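Long-range contacts in anthranilate-CoA ligase (Stigmatella aurantiaca, PDB 4WV3), which belongs to the ANL superfamily of AMP-binding enzymes, with a large AMP-binding domain followed by a smaller C-terminal domain: residues Y9-D14 and G79-G84; A28-D33 and S237-P242; V48-K53 and T157-A162; L66-A71 and H114-P119; F213-L218 and F263-T268. All coordinates share one frame; numbering follows the deposited sequence.

Contact 1. Residues Y9-D14 and G79-G84; sequences YYNAVD and GIVKLG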
# COMPACT_ATOMS: atom_id res chain seq x y z
N TYR A 9 -26.49 5.30 9.52
CA TYR A 9 -26.15 3.90 9.72
C TYR A 9 -25.77 3.26 8.39
O TYR A 9 -26.61 3.07 7.51
CB TYR A 9 -27.32 3.15 10.36
CG TYR A 9 -27.53 3.51 11.81
CD1 TYR A 9 -28.30 4.61 12.18
CD2 TYR A 9 -26.95 2.75 12.82
CE1 TYR A 9 -28.49 4.94 13.50
CE2 TYR A 9 -27.14 3.07 14.16
CZ TYR A 9 -27.91 4.17 14.49
OH TYR A 9 -28.09 4.50 15.81
N TYR A 10 -24.48 2.95 8.25
CA TYR A 10 -23.95 2.42 7.00
C TYR A 10 -23.04 1.23 7.26
O TYR A 10 -22.31 1.19 8.25
CB TYR A 10 -23.18 3.52 6.26
CG TYR A 10 -22.46 3.05 5.01
CD1 TYR A 10 -23.12 2.95 3.80
CD2 TYR A 10 -21.11 2.71 5.06
CE1 TYR A 10 -22.46 2.53 2.66
CE2 TYR A 10 -20.45 2.28 3.92
CZ TYR A 10 -21.12 2.19 2.73
OH TYR A 10 -20.47 1.77 1.60
N ASN A 11 -23.10 0.25 6.36
CA ASN A 11 -22.20 -0.90 6.43
C ASN A 11 -21.40 -1.01 5.14
O ASN A 11 -21.95 -0.89 4.04
CB ASN A 11 -22.98 -2.19 6.68
CG ASN A 11 -22.09 -3.32 7.16
OD1 ASN A 11 -21.35 -3.92 6.38
ND2 ASN A 11 -22.17 -3.63 8.45
N ALA A 12 -20.09 -1.23 5.27
CA ALA A 12 -19.19 -1.26 4.13
C ALA A 12 -19.41 -2.45 3.20
O ALA A 12 -18.81 -2.54 2.14
CB ALA A 12 -17.74 -1.21 4.60
N VAL A 13 -20.29 -3.37 3.61
CA VAL A 13 -20.64 -4.50 2.76
C VAL A 13 -21.45 -4.00 1.56
O VAL A 13 -21.62 -4.72 0.57
CB VAL A 13 -21.43 -5.58 3.53
CG1 VAL A 13 -22.87 -5.13 3.76
CG2 VAL A 13 -21.40 -6.91 2.79
N ASP A 14 -21.94 -2.77 1.66
CA ASP A 14 -22.67 -2.15 0.56
C ASP A 14 -21.78 -1.94 -0.66
O ASP A 14 -22.26 -1.88 -1.78
CB ASP A 14 -23.27 -0.81 1.00
CG ASP A 14 -24.08 -0.15 -0.09
OD1 ASP A 14 -25.23 -0.58 -0.33
OD2 ASP A 14 -23.57 0.81 -0.71
N GLY A 79 -17.53 -10.99 4.72
CA GLY A 79 -18.28 -11.77 5.69
C GLY A 79 -18.12 -11.19 7.08
O GLY A 79 -19.08 -11.13 7.85
N ILE A 80 -16.91 -10.74 7.39
CA ILE A 80 -16.61 -10.13 8.68
C ILE A 80 -17.25 -8.75 8.80
O ILE A 80 -17.88 -8.43 9.82
CB ILE A 80 -15.09 -9.98 8.88
CG1 ILE A 80 -14.42 -11.36 8.93
CG2 ILE A 80 -14.78 -9.21 10.15
CD1 ILE A 80 -12.93 -11.31 8.67
N VAL A 81 -17.09 -7.94 7.76
CA VAL A 81 -17.60 -6.57 7.76
C VAL A 81 -19.13 -6.52 7.88
O VAL A 81 -19.67 -5.72 8.65
CB VAL A 81 -17.14 -5.80 6.50
CG1 VAL A 81 -17.87 -4.47 6.38
CG2 VAL A 81 -15.64 -5.60 6.53
N LYS A 82 -19.81 -7.37 7.12
CA LYS A 82 -21.27 -7.41 7.13
C LYS A 82 -21.81 -7.79 8.50
O LYS A 82 -22.89 -7.35 8.90
CB LYS A 82 -21.78 -8.40 6.08
CG LYS A 82 -23.30 -8.44 5.96
CD LYS A 82 -23.74 -9.22 4.74
CE LYS A 82 -25.25 -9.21 4.60
NZ LYS A 82 -25.69 -9.86 3.34
N LEU A 83 -21.04 -8.59 9.23
CA LEU A 83 -21.45 -9.06 10.55
C LEU A 83 -21.28 -7.96 11.59
O LEU A 83 -21.81 -8.05 12.70
CB LEU A 83 -20.64 -10.29 10.94
CG LEU A 83 -21.25 -11.17 12.03
CD1 LEU A 83 -22.63 -11.63 11.59
CD2 LEU A 83 -20.35 -12.35 12.33
N GLY A 84 -20.55 -6.91 11.23
CA GLY A 84 -20.27 -5.82 12.15
C GLY A 84 -18.99 -6.07 12.92
O GLY A 84 -18.61 -5.29 13.80
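Asn11 heads a type I beta turn that runs through to Asp14, and its side chain caps that turn just ahead of helix 14-17 while also gripping the C-terminal end of helix 71-83. From CB the amide leaves with CG anti to the backbone N (chi1 -163°), which carries the amide toward the Val81 carbonyl. Here the two branches divide the work. Asn11 OD1 turns back on its own segment and accepts from Val13 N at 3.0 Å, in the carbonyl plane and on a lone pair. Asn11 ND2 reaches across and donates to Val81 O at 3.3 Å; the acceptor lies close to the amide plane, but the donor sits above the plane of the Val81 carbonyl. That carbonyl oxygen is held twice, since Gly84 N also bonds to it in the Schellman motif that ends the helix, where Gly84 takes a positive phi of 91°.

Apolar groups close up beside the amide. Val81 CG1 lies 3.7 Å from Ala12 CB and also touches Asn11 OD1. The side chains of Val13 and Lys82 cross obliquely; the extended lysine leads away from the turn, so that NZ forms a salt bridge with Glu17 and a hydrogen bond with Asn46. At the root of that chain, Val13 CG2 rests 3.6 Å from Lys82 CB.

Contact 2. Residues A28-D33 and S237-P242; sequences ALFTPD and SCVLFP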
# COMPACT_ATOMS: atom_id res chain seq x y z
N ALA A 28 -16.89 -11.01 -10.77
CA ALA A 28 -16.37 -9.95 -9.92
C ALA A 28 -14.86 -10.05 -9.69
O ALA A 28 -14.14 -9.06 -9.82
CB ALA A 28 -17.11 -9.92 -8.59
N LEU A 29 -14.39 -11.25 -9.35
CA LEU A 29 -12.97 -11.45 -9.10
C LEU A 29 -12.36 -12.54 -9.97
O LEU A 29 -12.97 -13.58 -10.22
CB LEU A 29 -12.70 -11.72 -7.61
CG LEU A 29 -13.45 -12.85 -6.90
CD1 LEU A 29 -12.73 -14.18 -7.05
CD2 LEU A 29 -13.64 -12.51 -5.43
N PHE A 30 -11.14 -12.29 -10.44
CA PHE A 30 -10.41 -13.26 -11.25
C PHE A 30 -9.15 -13.75 -10.53
O PHE A 30 -8.27 -12.96 -10.20
CB PHE A 30 -10.02 -12.66 -12.60
CG PHE A 30 -11.18 -12.43 -13.52
CD1 PHE A 30 -11.86 -11.22 -13.52
CD2 PHE A 30 -11.58 -13.42 -14.41
CE1 PHE A 30 -12.92 -11.01 -14.38
CE2 PHE A 30 -12.64 -13.21 -15.26
CZ PHE A 30 -13.31 -12.00 -15.25
N THR A 31 -9.09 -15.05 -10.27
CA THR A 31 -7.91 -15.68 -9.69
C THR A 31 -7.53 -16.88 -10.54
O THR A 31 -8.38 -17.45 -11.23
CB THR A 31 -8.15 -16.13 -8.23
OG1 THR A 31 -9.11 -17.19 -8.20
CG2 THR A 31 -8.65 -14.97 -7.38
N PRO A 32 -6.24 -17.28 -10.52
CA PRO A 32 -5.79 -18.44 -11.29
C PRO A 32 -6.54 -19.73 -10.93
O PRO A 32 -6.63 -20.63 -11.77
CB PRO A 32 -4.32 -18.57 -10.90
CG PRO A 32 -3.92 -17.19 -10.54
CD PRO A 32 -5.12 -16.58 -9.88
N ASP A 33 -7.05 -19.82 -9.71
CA ASP A 33 -7.72 -21.03 -9.26
C ASP A 33 -9.24 -20.92 -9.32
O ASP A 33 -9.94 -21.94 -9.33
CB ASP A 33 -7.31 -21.36 -7.82
CG ASP A 33 -5.80 -21.40 -7.64
OD1 ASP A 33 -5.19 -22.45 -7.95
OD2 ASP A 33 -5.23 -20.39 -7.19
N SER A 237 -14.53 -5.17 -12.28
CA SER A 237 -13.99 -6.43 -11.79
C SER A 237 -12.55 -6.26 -11.34
O SER A 237 -11.92 -5.24 -11.62
CB SER A 237 -14.08 -7.51 -12.88
OG SER A 237 -13.36 -7.11 -14.04
N CYS A 238 -12.03 -7.26 -10.63
CA CYS A 238 -10.65 -7.21 -10.13
C CYS A 238 -9.91 -8.53 -10.33
O CYS A 238 -10.53 -9.58 -10.47
CB CYS A 238 -10.64 -6.82 -8.65
SG CYS A 238 -11.41 -8.02 -7.54
N VAL A 239 -8.58 -8.45 -10.36
CA VAL A 239 -7.74 -9.62 -10.54
C VAL A 239 -6.80 -9.81 -9.35
O VAL A 239 -6.09 -8.88 -8.96
CB VAL A 239 -6.91 -9.51 -11.84
CG1 VAL A 239 -6.03 -10.75 -12.02
CG2 VAL A 239 -7.82 -9.31 -13.04
N LEU A 240 -6.81 -11.00 -8.77
CA LEU A 240 -6.02 -11.28 -7.57
C LEU A 240 -4.86 -12.24 -7.85
O LEU A 240 -5.06 -13.34 -8.38
CB LEU A 240 -6.91 -11.83 -6.46
CG LEU A 240 -8.14 -10.98 -6.12
CD1 LEU A 240 -8.97 -11.64 -5.03
CD2 LEU A 240 -7.73 -9.57 -5.71
N PHE A 241 -3.66 -11.82 -7.48
CA PHE A 241 -2.45 -12.62 -7.70
C PHE A 241 -1.90 -13.15 -6.38
O PHE A 241 -1.35 -12.40 -5.58
CB PHE A 241 -1.40 -11.78 -8.42
CG PHE A 241 -0.11 -12.51 -8.67
CD1 PHE A 241 -0.01 -13.43 -9.70
CD2 PHE A 241 1.01 -12.25 -7.90
CE1 PHE A 241 1.17 -14.10 -9.94
CE2 PHE A 241 2.20 -12.92 -8.13
CZ PHE A 241 2.28 -13.84 -9.15
N PRO A 242 -2.06 -14.47 -6.14
CA PRO A 242 -1.68 -15.10 -4.88
C PRO A 242 -0.18 -15.40 -4.78
O PRO A 242 0.33 -15.56 -3.67
CB PRO A 242 -2.46 -16.41 -4.91
CG PRO A 242 -2.55 -16.74 -6.36
CD PRO A 242 -2.67 -15.43 -7.08
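Phe30 points its ring edge at the neighbouring strand: CE1 comes up to the CB and OG of Ser237, and Cys238 O also lies near the ring plane. With CG anti to the carbonyl carbon (chi1 -70°), the ring lies back along its own strand toward Ser237, while CB is left 4.0 Å from Val239 CG2. These two residues are bridge partners and share one face of the sheet; Leu29 and Cys238 share the other, where Leu29 CB meets Cys238 SG at 3.9 Å.

The backbones run parallel, the short strand axes inclined at 21°. Phe30 grips residues on both sides of Val239: Phe30 N donates to Cys238 O at 2.8 Å, and Phe30 O accepts from Leu240 N at 2.8 Å. Cys238 N completes the ladder by donating to Ala28 O at 2.9 Å. All three donors approach nearly along the C=O axis. Beyond the last of these bonds, side chains carry the contact. Thr31 and Leu240 run alongside one another in the same sense, with Thr31 CG2 3.7 Å from Leu240 CB, and the Pro32 and Pro242 rings meet end to end.

Ala28 and Leu29 both face Met36 of strand 35-37, a classic beta bulge, while strand 211-214 flanks 237-239 in this mixed sheet. Helix 248-258 packs on the face of Phe30 and Val239, through Phe258; on the face of Leu29 and Cys238, Trp232 of helix 221-234 touches both, and Leu29 also meets Val74 of helix 71-83.

Contact 3. Residues V48-K53 and T157-A162; sequences VGNALK and TTLEAA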
# COMPACT_ATOMS: atom_id res chain seq x y z
N VAL A 48 -19.92 -17.02 5.37
CA VAL A 48 -18.84 -16.69 6.29
C VAL A 48 -19.38 -15.95 7.51
O VAL A 48 -19.04 -16.28 8.65
CB VAL A 48 -17.75 -15.84 5.60
CG1 VAL A 48 -16.79 -15.26 6.63
CG2 VAL A 48 -17.00 -16.67 4.57
N GLY A 49 -20.23 -14.95 7.26
CA GLY A 49 -20.85 -14.19 8.32
C GLY A 49 -21.66 -15.06 9.26
O GLY A 49 -21.58 -14.93 10.48
N ASN A 50 -22.45 -15.97 8.69
CA ASN A 50 -23.23 -16.92 9.47
C ASN A 50 -22.34 -17.90 10.23
O ASN A 50 -22.63 -18.24 11.38
CB ASN A 50 -24.21 -17.68 8.58
CG ASN A 50 -25.43 -16.85 8.21
OD1 ASN A 50 -25.95 -16.10 9.03
ND2 ASN A 50 -25.88 -16.98 6.97
N ALA A 51 -21.27 -18.35 9.59
CA ALA A 51 -20.36 -19.30 10.20
C ALA A 51 -19.60 -18.68 11.37
O ALA A 51 -19.29 -19.36 12.35
CB ALA A 51 -19.38 -19.84 9.16
N LEU A 52 -19.32 -17.39 11.27
CA LEU A 52 -18.65 -16.67 12.34
C LEU A 52 -19.56 -16.52 13.56
O LEU A 52 -19.09 -16.51 14.70
CB LEU A 52 -18.18 -15.29 11.86
CG LEU A 52 -16.99 -15.30 10.90
CD1 LEU A 52 -16.82 -13.94 10.23
CD2 LEU A 52 -15.71 -15.69 11.64
N LYS A 53 -20.86 -16.41 13.32
CA LYS A 53 -21.84 -16.36 14.40
C LYS A 53 -21.83 -17.66 15.19
O LYS A 53 -22.01 -17.66 16.41
CB LYS A 53 -23.24 -16.09 13.86
CG LYS A 53 -23.38 -14.78 13.11
CD LYS A 53 -24.80 -14.58 12.60
CE LYS A 53 -25.73 -14.13 13.71
NZ LYS A 53 -25.40 -12.76 14.19
N THR A 157 -27.05 -18.96 2.60
CA THR A 157 -26.45 -17.90 1.79
C THR A 157 -27.12 -16.55 2.03
O THR A 157 -26.82 -15.57 1.35
CB THR A 157 -26.53 -18.24 0.29
OG1 THR A 157 -27.90 -18.38 -0.10
CG2 THR A 157 -25.79 -19.54 0.00
N THR A 158 -28.01 -16.50 3.01
CA THR A 158 -28.68 -15.25 3.37
C THR A 158 -28.20 -14.74 4.72
O THR A 158 -27.93 -15.52 5.63
CB THR A 158 -30.21 -15.41 3.39
OG1 THR A 158 -30.58 -16.46 4.28
CG2 THR A 158 -30.73 -15.73 2.00
N LEU A 159 -28.09 -13.42 4.84
CA LEU A 159 -27.62 -12.79 6.06
C LEU A 159 -28.06 -11.33 6.12
O LEU A 159 -28.06 -10.64 5.10
CB LEU A 159 -26.09 -12.88 6.15
CG LEU A 159 -25.42 -12.21 7.35
CD1 LEU A 159 -25.87 -12.86 8.65
CD2 LEU A 159 -23.91 -12.25 7.22
N GLU A 160 -28.45 -10.87 7.30
CA GLU A 160 -28.81 -9.47 7.50
C GLU A 160 -27.59 -8.67 7.95
O GLU A 160 -26.88 -9.07 8.87
CB GLU A 160 -29.93 -9.34 8.52
CG GLU A 160 -31.28 -9.88 8.06
CD GLU A 160 -31.99 -8.95 7.09
OE1 GLU A 160 -31.43 -7.88 6.77
OE2 GLU A 160 -33.11 -9.29 6.66
N ALA A 161 -27.35 -7.54 7.29
CA ALA A 161 -26.24 -6.68 7.64
C ALA A 161 -26.46 -6.07 9.02
O ALA A 161 -27.58 -5.71 9.38
CB ALA A 161 -26.05 -5.59 6.60
N ALA A 162 -25.38 -5.95 9.79
CA ALA A 162 -25.46 -5.42 11.14
C ALA A 162 -25.81 -3.93 11.13
O ALA A 162 -25.41 -3.20 10.22
CB ALA A 162 -24.16 -5.65 11.89
O HOH W 1 -28.79 -15.59 8.98
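Asn50 and Leu159 run alongside one another in opposite senses, one reaching out from helix 38-54 and the other reaching in from an irregular segment. The two branches of the asparagine amide have different partners. Asn50 ND2 donates to Thr158 O at 2.9 Å in a fairly straight bond (164° at the hydrogen), with the acceptor in the amide plane and the donor above the plane of the carbonyl. The same nitrogen also bonds to Pro156 O, so both carbonyls help fix the rotation of the amide. Asn50 OD1 lies 3.3 Å from Leu159 CD1 and takes a hydrogen bond from a water at 2.9 Å; that water makes a further, weak bond to Thr158 O.

Leu159 has CG anti to its backbone N (chi1 177°), and its two methyls touch different parts of the helix. CD2 packs against Gly49 CA at 3.8 Å, at a point where a CB would collide with it. CD1 turns to Asn50 and, more loosely, to Lys53 CD.

This is a partly exposed join near the surface, fastening the link between helix 148-152 and strand 169-175 to helix 38-54. Asn46, one turn earlier on that helix, bonds to Thr157 O, while Leu52 packs on helix 71-83.

Contact 4. Residues L66-A71 and H114-P119; sequences LTLDSA and HQEFLP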
# COMPACT_ATOMS: atom_id res chain seq x y z
N LEU A 66 -5.42 -13.93 7.65
CA LEU A 66 -4.04 -14.09 7.19
C LEU A 66 -3.95 -15.14 6.07
O LEU A 66 -3.69 -16.31 6.32
CB LEU A 66 -3.13 -14.48 8.35
CG LEU A 66 -1.64 -14.64 8.05
CD1 LEU A 66 -1.06 -13.33 7.52
CD2 LEU A 66 -0.89 -15.10 9.29
N THR A 67 -4.17 -14.70 4.84
CA THR A 67 -4.08 -15.59 3.69
C THR A 67 -3.68 -14.85 2.42
O THR A 67 -3.63 -13.63 2.39
CB THR A 67 -5.41 -16.36 3.46
OG1 THR A 67 -5.28 -17.21 2.32
CG2 THR A 67 -6.55 -15.39 3.24
N LEU A 68 -3.39 -15.62 1.37
CA LEU A 68 -2.96 -15.06 0.10
C LEU A 68 -4.07 -14.28 -0.59
O LEU A 68 -5.25 -14.46 -0.28
CB LEU A 68 -2.48 -16.18 -0.83
CG LEU A 68 -1.48 -17.17 -0.24
CD1 LEU A 68 -1.25 -18.33 -1.20
CD2 LEU A 68 -0.17 -16.48 0.08
N ASP A 69 -3.69 -13.39 -1.51
CA ASP A 69 -4.67 -12.69 -2.34
C ASP A 69 -5.45 -13.78 -3.06
O ASP A 69 -4.90 -14.51 -3.89
CB ASP A 69 -3.98 -11.73 -3.30
CG ASP A 69 -3.70 -10.38 -2.67
OD1 ASP A 69 -3.61 -10.30 -1.43
OD2 ASP A 69 -3.56 -9.38 -3.42
N SER A 70 -6.73 -13.89 -2.74
CA SER A 70 -7.55 -14.98 -3.25
C SER A 70 -9.03 -14.68 -3.09
O SER A 70 -9.42 -13.66 -2.51
CB SER A 70 -7.22 -16.31 -2.58
OG SER A 70 -7.35 -16.22 -1.17
N ALA A 71 -9.86 -15.58 -3.60
CA ALA A 71 -11.31 -15.46 -3.46
C ALA A 71 -11.70 -15.60 -1.99
O ALA A 71 -12.62 -14.93 -1.52
CB ALA A 71 -12.00 -16.53 -4.29
N HIS A 114 -4.32 -19.29 5.84
CA HIS A 114 -3.97 -20.26 4.81
C HIS A 114 -3.07 -21.33 5.41
O HIS A 114 -2.40 -21.09 6.41
CB HIS A 114 -3.28 -19.58 3.62
CG HIS A 114 -3.16 -20.45 2.41
ND1 HIS A 114 -2.04 -21.21 2.15
CD2 HIS A 114 -4.03 -20.69 1.40
CE1 HIS A 114 -2.22 -21.88 1.02
NE2 HIS A 114 -3.42 -21.58 0.55
N GLN A 115 -3.04 -22.51 4.79
CA GLN A 115 -2.31 -23.65 5.34
C GLN A 115 -0.79 -23.45 5.38
O GLN A 115 -0.11 -24.06 6.20
CB GLN A 115 -2.66 -24.93 4.58
CG GLN A 115 -2.20 -24.94 3.13
CD GLN A 115 -2.57 -26.22 2.41
OE1 GLN A 115 -3.45 -26.97 2.85
NE2 GLN A 115 -1.90 -26.49 1.29
N GLU A 116 -0.27 -22.60 4.50
CA GLU A 116 1.18 -22.42 4.41
C GLU A 116 1.71 -21.48 5.49
O GLU A 116 2.92 -21.33 5.67
CB GLU A 116 1.59 -21.93 3.02
CG GLU A 116 1.38 -20.45 2.79
CD GLU A 116 2.08 -19.96 1.53
OE1 GLU A 116 1.58 -20.22 0.42
OE2 GLU A 116 3.15 -19.32 1.66
N PHE A 117 0.79 -20.84 6.21
CA PHE A 117 1.13 -19.96 7.32
C PHE A 117 0.73 -20.61 8.64
O PHE A 117 1.04 -20.10 9.72
CB PHE A 117 0.41 -18.62 7.16
CG PHE A 117 0.65 -17.94 5.84
CD1 PHE A 117 1.94 -17.76 5.37
CD2 PHE A 117 -0.41 -17.50 5.07
CE1 PHE A 117 2.17 -17.14 4.15
CE2 PHE A 117 -0.19 -16.89 3.86
CZ PHE A 117 1.10 -16.71 3.40
N LEU A 118 0.03 -21.74 8.53
CA LEU A 118 -0.45 -22.49 9.69
C LEU A 118 0.62 -22.85 10.74
O LEU A 118 0.36 -22.73 11.94
CB LEU A 118 -1.20 -23.75 9.24
CG LEU A 118 -2.00 -24.51 10.29
CD1 LEU A 118 -2.95 -23.58 11.02
CD2 LEU A 118 -2.76 -25.66 9.66
N PRO A 119 1.81 -23.31 10.31
CA PRO A 119 2.80 -23.62 11.35
C PRO A 119 3.39 -22.36 12.00
O PRO A 119 3.92 -22.43 13.11
CB PRO A 119 3.89 -24.38 10.59
CG PRO A 119 3.75 -23.94 9.18
CD PRO A 119 2.28 -23.70 8.97
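One backbone hydrogen bond joins the segments: His114 N donates to Leu66 O at 3.1 Å, in the carbonyl plane, at the C-terminal ends of two adjacent parallel strands. The other polar bonds shape each segment by itself. His114 ND1 accepts from Glu116 N at 3.3 Å, with the donor tilted from the ring plane, which helps fix the rotation of the imidazole. Ser70, at the N-cap position of helix 71-83, gives its OG proton to Leu68 O at 2.9 Å.

CH-pi contact comes from Leu68, whose CD1 sits over one face of the His114 ring, 4.3 Å from the centroid and only 9° off the normal.

Apolar packing centres on Phe117. Leu68 CD2 meets its CZ at 3.6 Å at the ring edge, so the two leucine methyls serve two different rings. Glu116 CG lies over one face of the phenyl ring, 3.6 Å above its plane, and Leu66 CD2 approaches Phe117 CB. A further van der Waals contact brings Thr67 OG1 to the base of the histidine, 3.4 Å from His114 CB, the two side chains nearly perpendicular.

Strands 62-66 and 110-114 are neighbours in the five-stranded parallel sheet. Beyond His114 lies strand 133-137, whose Ile137 touches both Thr67 and His114; the first segment leads into helix 71-83 and the second into helix 118-122.

Contact 5. Residues F213-L218 and F263-T268; sequences FALAKL and FYNAPT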
# COMPACT_ATOMS: atom_id res chain seq x y z
N PHE A 213 -6.06 -4.66 -11.43
CA PHE A 213 -5.08 -5.65 -11.00
C PHE A 213 -3.94 -4.96 -10.27
O PHE A 213 -3.19 -4.18 -10.85
CB PHE A 213 -4.55 -6.45 -12.19
CG PHE A 213 -3.37 -7.31 -11.86
CD1 PHE A 213 -3.40 -8.18 -10.78
CD2 PHE A 213 -2.22 -7.26 -12.63
CE1 PHE A 213 -2.31 -8.98 -10.48
CE2 PHE A 213 -1.12 -8.05 -12.33
CZ PHE A 213 -1.17 -8.91 -11.25
N ALA A 214 -3.81 -5.26 -8.98
CA ALA A 214 -2.75 -4.68 -8.17
C ALA A 214 -1.77 -5.74 -7.71
O ALA A 214 -2.16 -6.80 -7.24
CB ALA A 214 -3.35 -3.97 -6.97
N LEU A 215 -0.48 -5.44 -7.85
CA LEU A 215 0.55 -6.30 -7.31
C LEU A 215 0.53 -6.16 -5.79
O LEU A 215 0.90 -7.08 -5.06
CB LEU A 215 1.93 -5.93 -7.87
CG LEU A 215 3.09 -6.83 -7.46
CD1 LEU A 215 2.75 -8.28 -7.77
CD2 LEU A 215 4.37 -6.42 -8.16
N ALA A 216 0.10 -4.99 -5.33
CA ALA A 216 -0.08 -4.74 -3.90
C ALA A 216 -1.12 -5.68 -3.33
O ALA A 216 -2.18 -5.90 -3.92
CB ALA A 216 -0.49 -3.29 -3.67
N LYS A 217 -0.82 -6.25 -2.16
CA LYS A 217 -1.69 -7.24 -1.55
C LYS A 217 -2.90 -6.61 -0.87
O LYS A 217 -2.98 -5.39 -0.72
CB LYS A 217 -0.91 -8.09 -0.54
CG LYS A 217 0.25 -8.84 -1.16
CD LYS A 217 -0.22 -9.78 -2.25
CE LYS A 217 0.92 -10.60 -2.81
NZ LYS A 217 0.45 -11.57 -3.84
N LEU A 218 -3.84 -7.45 -0.45
CA LEU A 218 -5.10 -6.98 0.12
C LEU A 218 -4.99 -6.53 1.58
O LEU A 218 -5.92 -5.92 2.11
CB LEU A 218 -6.19 -8.04 -0.05
CG LEU A 218 -6.63 -8.30 -1.49
CD1 LEU A 218 -7.53 -9.52 -1.58
CD2 LEU A 218 -7.32 -7.08 -2.07
N PHE A 263 -3.65 -1.08 -13.69
CA PHE A 263 -2.57 -1.81 -13.02
C PHE A 263 -1.93 -0.99 -11.90
O PHE A 263 -1.47 0.13 -12.13
CB PHE A 263 -1.51 -2.24 -14.04
CG PHE A 263 -0.37 -3.02 -13.43
CD1 PHE A 263 -0.61 -4.19 -12.74
CD2 PHE A 263 0.93 -2.58 -13.58
CE1 PHE A 263 0.44 -4.91 -12.18
CE2 PHE A 263 1.98 -3.29 -13.03
CZ PHE A 263 1.74 -4.46 -12.33
N TYR A 264 -1.91 -1.55 -10.70
CA TYR A 264 -1.30 -0.89 -9.55
C TYR A 264 0.02 -1.57 -9.20
O TYR A 264 0.13 -2.79 -9.23
CB TYR A 264 -2.22 -0.94 -8.33
CG TYR A 264 -3.60 -0.36 -8.53
CD1 TYR A 264 -4.59 -1.08 -9.19
CD2 TYR A 264 -3.93 0.89 -8.02
CE1 TYR A 264 -5.86 -0.56 -9.36
CE2 TYR A 264 -5.19 1.42 -8.19
CZ TYR A 264 -6.15 0.69 -8.86
OH TYR A 264 -7.41 1.22 -9.03
N ASN A 265 1.02 -0.76 -8.84
CA ASN A 265 2.31 -1.28 -8.42
C ASN A 265 3.14 -0.20 -7.72
O ASN A 265 2.72 0.95 -7.63
CB ASN A 265 3.08 -1.83 -9.63
CG ASN A 265 4.11 -2.88 -9.23
OD1 ASN A 265 4.53 -2.95 -8.08
ND2 ASN A 265 4.53 -3.69 -10.20
N ALA A 266 4.30 -0.59 -7.22
CA ALA A 266 5.24 0.34 -6.61
C ALA A 266 6.39 0.58 -7.58
O ALA A 266 6.63 -0.26 -8.45
CB ALA A 266 5.76 -0.23 -5.29
N PRO A 267 7.08 1.72 -7.45
CA PRO A 267 8.24 2.04 -8.31
C PRO A 267 9.27 0.91 -8.36
O PRO A 267 9.88 0.70 -9.41
CB PRO A 267 8.84 3.26 -7.63
CG PRO A 267 7.67 3.94 -7.02
CD PRO A 267 6.75 2.84 -6.56
N THR A 268 9.44 0.19 -7.26
CA THR A 268 10.37 -0.93 -7.22
C THR A 268 9.86 -2.09 -8.08
O THR A 268 10.65 -2.89 -8.58
CB THR A 268 10.62 -1.42 -5.78
OG1 THR A 268 11.59 -2.47 -5.79
CG2 THR A 268 9.34 -1.93 -5.15
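Tyr264 uses both its backbone N and its backbone O to bind the adjacent strand. Tyr264 N donates to Phe213 O at 2.9 Å, and Tyr264 O accepts from Leu215 N at 3.0 Å, the latter almost straight at 173°. In both, the donor stands above the carbonyl plane. The bonds lie on either side of Ala214, the bridge partner of Tyr264, and set the strands parallel. Phe213 O is approached by carbon too: Phe263 CA makes a CA-H...O contact with it at 3.3 Å, and it also lies at the edge of the Tyr264 ring.

Ala214 and Tyr264 share one face of the sheet, their CB atoms 3.5 Å apart, and the tyrosine ring continues past the alanine methyl. Phe213 and Phe263 occupy the other face; the two rings project in the same direction, next to each other. Each has CG anti to its backbone N. Their planes are inclined at 32° with centroids 5.4 Å apart, an oblique pairing in which Phe213 CD2 meets Phe263 CD1 at 3.5 Å. Farther along, Leu215 and Asn265 are also neighbours, Leu215 CD2 3.4 Å from Asn265 ND2.

Helix 248-258 covers the phenylalanine face, with Val251, Thr254 and Ile255 against Phe213. The side chain of Tyr264 is about 8 Å from the bound 5'-O-[(S)-[(2-aminobenzoyl)oxy](hydroxy)phosphoryl]adenosine. The chain runs through strand 211-214, helix 221-234, strand 237-239, helix 248-258, strand 262-265 and then helix 267-274: successive beta-alpha-beta units of parallel strands, the alpha/beta architecture of the AMP-binding domain.

How the contacts relate
Contacts 2 and 5 belong to one mixed sheet: strands 237-239 and 211-214 are neighbours there, and Phe241 CB packs 3.6 Å from Phe213 CE1. Contact 4, at the ends of two strands of the parallel sheet, meets both: Leu240 CD1 comes within 3.3 Å of Ser70 O, while Asp69 OD1 probably accepts from Leu218 N at 3.0 Å. Contacts 1 and 3 lie on the same side of the chain's centre, their centres 10 Å apart, joined by a probable bond from Ala162 N to Lys82 O. The centre of contact 5 lies about 8 Å from the chain's centre, that of contact 3 about 29 Å; contact 5 approaches the bound 5'-O-[(S)-[(2-aminobenzoyl)oxy](hydroxy)phosphoryl]adenosine through the Tyr264 side chain.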